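Local coordinates for subtilisin-like protein (Prochloron didemni, PDB 3ZXY), which probably acts as a serine-type endopeptidase of the subtilisin (peptidase S8) family, the present chain being the protease domain of the longer protein, at residues 13-18 with 109-114; 141-146 with 212-217. The protein carries 1 engineered substitution. One frame throughout, in Å; residues are numbered along the deposited sequence.

Both contacts reach the central parallel sheet of the subtilisin-like domain, and their centres lie about 10 Å apart. Contact 1 pairs strand 11-16 with strand 108-111; contact 2 sets the next strand, 139-143, against helix 210-230. Ile111 N probably donates a hydrogen bond to Val141 O (2.8 Å). Val141 N probably does the same to Ile109 O (2.9 Å), and Asn110 OD1 packs 3.4 Å from Thr214 CG2. Around them lies the predicted charge relay: the side chain of Asp16 is about 3 Å from that of His51 at the nearest atoms, while Ala211, engineered at the predicted third position, has its side chain about 5 Å from that of Ala143.

Contact 1 (13-18 with 109-114); sequences AILDGP and INISGG
Ala13 to Leu15 pair with Ile109 to Ile111 as neighbouring parallel strands of the subtilisin-like core, and the first strand leads into Asp16, the predicted aspartate of the charge relay. Asn110 N bonds to Ala13 O at 2.8 Å, and Leu15 N to Asn110 O at 3.1 Å; both bonds are nearly straight. On the face shared with Ile109, both methyls of Leu15 close on one branch, with CD2 3.6 Å from Ile109 CG2, while helix 91-103 packs against this layer. Ile14 and Asn110 run side by side on the opposite face, where helices 47-60 and 210-230 lie. The Asn110 amide stands with CG anti to the backbone N (chi1 -176°), which brings ND2 to Ser112 OG at 3.0 Å, close to the amide plane; that hydroxyl is also hydrogen-bonded to Ala211 O. ND2 also donates to a water 2.9 Å away; OD1 is hydrogen-bonded to Ser218 OG. The same water accepts from Ser112 N and has Leu15 O and Asp16 OD2 each 2.7 Å away as possible acceptors for its protons, bridging the strands where their direct pairing stops. Gly17 N meets Asp16 OD1 at 2.7 Å on the anti side, and His51 ND1 bonds to it too. With OD1 bonded by two nitrogens and OD2 next to the water, Asp16 is probably kept from turning away from His51, and second-shell Asn110 helps fix that water.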
loop_
_atom_site.group_PDB
_atom_site.type_symbol
_atom_site.label_atom_id
_atom_site.label_comp_id
_atom_site.label_asym_id
_atom_site.label_seq_id
_atom_site.Cartn_x
_atom_site.Cartn_y
_atom_site.Cartn_z
ATOM N N ALA A 13 7.025 -0.121 -4.685
ATOM C CA ALA A 13 6.354 0.321 -5.910
ATOM C C ALA A 13 4.968 0.848 -5.585
ATOM O O ALA A 13 4.254 0.250 -4.769
ATOM C CB ALA A 13 6.255 -0.816 -6.898
ATOM N N ILE A 14 4.613 1.970 -6.204
ATOM C CA ILE A 14 3.295 2.571 -6.088
ATOM C C ILE A 14 2.635 2.372 -7.447
ATOM O O ILE A 14 3.070 2.950 -8.436
ATOM C CB ILE A 14 3.379 4.089 -5.807
ATOM C CG1 ILE A 14 4.225 4.374 -4.565
ATOM C CG2 ILE A 14 1.973 4.696 -5.695
ATOM C CD1 ILE A 14 3.664 3.806 -3.285
ATOM N N LEU A 15 1.576 1.559 -7.489
ATOM C CA LEU A 15 0.809 1.329 -8.699
ATOM C C LEU A 15 -0.474 2.110 -8.521
ATOM O O LEU A 15 -1.409 1.663 -7.858
ATOM C CB LEU A 15 0.518 -0.161 -8.886
ATOM C CG LEU A 15 1.640 -0.973 -9.541
ATOM C CD1 LEU A 15 2.983 -0.864 -8.828
ATOM C CD2 LEU A 15 1.188 -2.424 -9.633
ATOM N N ASP A 16 -0.509 3.299 -9.085
ATOM C CA ASP A 16 -1.599 4.213 -8.825
ATOM C C ASP A 16 -1.736 5.148 -10.021
ATOM O O ASP A 16 -1.390 4.793 -11.146
ATOM C CB ASP A 16 -1.349 4.971 -7.501
ATOM C CG ASP A 16 -2.638 5.333 -6.789
ATOM O OD1 ASP A 16 -3.340 6.235 -7.271
ATOM O OD2 ASP A 16 -2.967 4.704 -5.755
ATOM N N GLY A 17 -2.254 6.334 -9.779
ATOM C CA GLY A 17 -2.236 7.356 -10.809
ATOM C C GLY A 17 -0.882 8.012 -10.926
ATOM O O GLY A 17 0.062 7.683 -10.199
ATOM N N PRO A 18 -0.771 8.964 -11.852
ATOM C CA PRO A 18 0.442 9.749 -11.953
ATOM C C PRO A 18 0.797 10.425 -10.637
ATOM O O PRO A 18 -0.095 10.818 -9.869
ATOM C CB PRO A 18 0.100 10.785 -13.024
ATOM C CG PRO A 18 -0.975 10.157 -13.822
ATOM C CD PRO A 18 -1.774 9.349 -12.863
ATOM N N ILE A 109 4.566 -3.913 -3.243
ATOM C CA ILE A 109 3.748 -3.292 -4.296
ATOM C C ILE A 109 2.474 -2.786 -3.623
ATOM O O ILE A 109 1.680 -3.568 -3.113
ATOM C CB ILE A 109 3.430 -4.296 -5.425
ATOM C CG1 ILE A 109 4.723 -4.745 -6.106
ATOM C CG2 ILE A 109 2.482 -3.675 -6.464
ATOM C CD1 ILE A 109 4.533 -5.821 -7.166
ATOM N N ASN A 110 2.316 -1.471 -3.594
ATOM C CA ASN A 110 1.111 -0.834 -3.034
ATOM C C ASN A 110 0.083 -0.674 -4.138
ATOM O O ASN A 110 0.352 -0.016 -5.142
ATOM C CB ASN A 110 1.483 0.542 -2.467
ATOM C CG ASN A 110 0.324 1.245 -1.774
ATOM O OD1 ASN A 110 0.221 1.206 -0.547
ATOM N ND2 ASN A 110 -0.582 1.867 -2.548
ATOM N N ILE A 111 -1.092 -1.264 -3.949
ATOM C CA ILE A 111 -2.207 -1.076 -4.901
ATOM C C ILE A 111 -3.419 -0.555 -4.130
ATOM O O ILE A 111 -4.197 -1.318 -3.551
ATOM C CB ILE A 111 -2.557 -2.374 -5.637
ATOM C CG1 ILE A 111 -1.329 -2.935 -6.357
ATOM C CG2 ILE A 111 -3.705 -2.139 -6.620
ATOM C CD1 ILE A 111 -1.596 -4.193 -7.160
ATOM N N SER A 112 -3.562 0.758 -4.137
ATOM C CA SER A 112 -4.678 1.431 -3.487
ATOM C C SER A 112 -5.849 1.465 -4.442
ATOM O O SER A 112 -6.314 2.537 -4.848
ATOM C CB SER A 112 -4.296 2.848 -3.099
ATOM O OG SER A 112 -3.377 2.836 -2.012
ATOM N N GLY A 113 -6.299 0.294 -4.848
ATOM C CA GLY A 113 -7.410 0.179 -5.778
ATOM C C GLY A 113 -7.793 -1.266 -5.933
ATOM O O GLY A 113 -7.180 -2.141 -5.333
ATOM N N GLY A 114 -8.790 -1.518 -6.767
ATOM C CA GLY A 114 -9.279 -2.870 -6.980
ATOM C C GLY A 114 -10.651 -2.841 -7.600
ATOM O O GLY A 114 -11.125 -1.787 -8.034
HETATM O O HOH W 1 -1.593 2.441 -5.229
#

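Contact 2 (141-146 with 212-217)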
loop_
_atom_site.group_PDB
_atom_site.type_symbol
_atom_site.label_atom_id
_atom_site.label_comp_id
_atom_site.label_asym_id
_atom_site.label_seq_id
_atom_site.Cartn_x
_atom_site.Cartn_y
_atom_site.Cartn_z
ATOM N N VAL A 141 0.269 -5.162 -1.168
ATOM C CA VAL A 141 -0.546 -4.562 -0.108
ATOM C C VAL A 141 -1.663 -3.828 -0.860
ATOM O O VAL A 141 -1.376 -2.950 -1.691
ATOM C CB VAL A 141 0.258 -3.577 0.764
ATOM C CG1 VAL A 141 -0.615 -3.041 1.888
ATOM C CG2 VAL A 141 1.509 -4.251 1.348
ATOM N N ALA A 142 -2.927 -4.176 -0.586
ATOM C CA ALA A 142 -4.042 -3.714 -1.426
ATOM C C ALA A 142 -5.241 -3.250 -0.626
ATOM O O ALA A 142 -5.574 -3.836 0.405
ATOM C CB ALA A 142 -4.465 -4.811 -2.415
ATOM N N ALA A 143 -5.926 -2.237 -1.150
ATOM C CA ALA A 143 -7.089 -1.656 -0.483
ATOM C C ALA A 143 -8.284 -2.608 -0.454
ATOM O O ALA A 143 -8.652 -3.185 -1.479
ATOM C CB ALA A 143 -7.497 -0.360 -1.183
ATOM N N ALA A 144 -8.901 -2.737 0.726
ATOM C CA ALA A 144 -10.072 -3.599 0.911
ATOM C C ALA A 144 -11.299 -3.125 0.142
ATOM O O ALA A 144 -12.184 -3.931 -0.169
ATOM C CB ALA A 144 -10.419 -3.693 2.404
ATOM N N GLY A 145 -11.371 -1.820 -0.128
ATOM C CA GLY A 145 -12.560 -1.198 -0.706
ATOM C C GLY A 145 -13.454 -0.575 0.343
ATOM O O GLY A 145 -13.474 -1.014 1.495
ATOM N N ASN A 146 -14.245 0.413 -0.072
ATOM C CA ASN A 146 -15.010 1.259 0.849
ATOM C C ASN A 146 -16.499 0.954 0.903
ATOM O O ASN A 146 -17.260 1.684 1.543
ATOM C CB ASN A 146 -14.858 2.731 0.482
ATOM C CG ASN A 146 -13.437 3.231 0.500
ATOM O OD1 ASN A 146 -12.540 2.597 1.065
ATOM N ND2 ASN A 146 -13.224 4.404 -0.108
ATOM N N PHE A 212 -6.107 5.137 1.332
ATOM C CA PHE A 212 -5.145 5.947 2.078
ATOM C C PHE A 212 -4.605 5.212 3.297
ATOM O O PHE A 212 -3.468 5.448 3.729
ATOM C CB PHE A 212 -5.753 7.322 2.361
ATOM C CG PHE A 212 -6.337 7.913 1.129
ATOM C CD1 PHE A 212 -5.513 8.253 0.072
ATOM C CD2 PHE A 212 -7.697 7.964 0.952
ATOM C CE1 PHE A 212 -6.038 8.725 -1.113
ATOM C CE2 PHE A 212 -8.236 8.425 -0.230
ATOM C CZ PHE A 212 -7.404 8.824 -1.260
ATOM N N ALA A 213 -5.378 4.265 3.799
ATOM C CA ALA A 213 -4.897 3.320 4.829
ATOM C C ALA A 213 -3.841 2.378 4.259
ATOM O O ALA A 213 -2.870 2.029 4.929
ATOM C CB ALA A 213 -6.083 2.512 5.376
ATOM N N THR A 214 -4.039 1.960 3.005
ATOM C CA THR A 214 -3.151 1.010 2.335
ATOM C C THR A 214 -1.668 1.448 2.367
ATOM O O THR A 214 -0.824 0.664 2.785
ATOM C CB THR A 214 -3.679 0.698 0.917
ATOM O OG1 THR A 214 -4.955 0.065 1.038
ATOM C CG2 THR A 214 -2.751 -0.225 0.145
ATOM N N PRO A 215 -1.342 2.690 1.946
ATOM C CA PRO A 215 0.063 3.121 1.971
ATOM C C PRO A 215 0.662 3.251 3.355
ATOM O O PRO A 215 1.893 3.187 3.493
ATOM C CB PRO A 215 0.051 4.453 1.211
ATOM C CG PRO A 215 -1.360 4.907 1.281
ATOM C CD PRO A 215 -2.186 3.668 1.237
ATOM N N ILE A 216 -0.164 3.432 4.379
ATOM C CA ILE A 216 0.352 3.430 5.741
ATOM C C ILE A 216 0.922 2.050 6.032
ATOM O O ILE A 216 2.033 1.905 6.562
ATOM C CB ILE A 216 -0.714 3.833 6.765
ATOM C CG1 ILE A 216 -1.106 5.305 6.543
ATOM C CG2 ILE A 216 -0.167 3.648 8.188
ATOM C CD1 ILE A 216 -2.222 5.801 7.408
ATOM N N VAL A 217 0.169 1.011 5.697
ATOM C CA VAL A 217 0.660 -0.362 5.871
ATOM C C VAL A 217 1.872 -0.651 4.982
ATOM O O VAL A 217 2.842 -1.258 5.438
ATOM C CB VAL A 217 -0.476 -1.393 5.646
ATOM C CG1 VAL A 217 0.060 -2.822 5.656
ATOM C CG2 VAL A 217 -1.589 -1.190 6.676
#
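Val141 and Ala143 of strand 139-143 meet Thr214 and Val217 of helix 210-230, the helix that in subtilisin-like folds carries the nucleophile in its first turn, a position held here by the engineered Ala211. The two elements run nearly antiparallel (165°) with 7.4 Å between their axes, and Thr214 and Ala143 have the nearest CA atoms across the pair. The Thr214 hydroxyl lies beside the N (chi1 -63°), where OG1 hydrogen-bonds to Thr210 O one turn earlier while resting 3.1 Å from Ala143 CA and 3.4 Å from Ala143 CB. The other branch, CG2, lies anti to the backbone N and reaches 3.6 Å from Val141 O. One turn on, CG1 of Val217 crosses CG1 of Val141 at 3.8 Å, and strand 162-167 adds Val164 to this apolar patch. Replacing Thr214 with an alanine would probably open a gap over Val141 and leave Thr210 O without its hydroxyl partner. Farther along the chain, Gly145 N bonds to Thr210 OG1 and Asn146 OD1 to Thr210 N; Asn146 probably corresponds to the oxyanion-hole asparagine of subtilisins. No hydrogen bond joins the two segments: they meet by van der Waals packing, and the one buried hydroxyl is satisfied within its own helix.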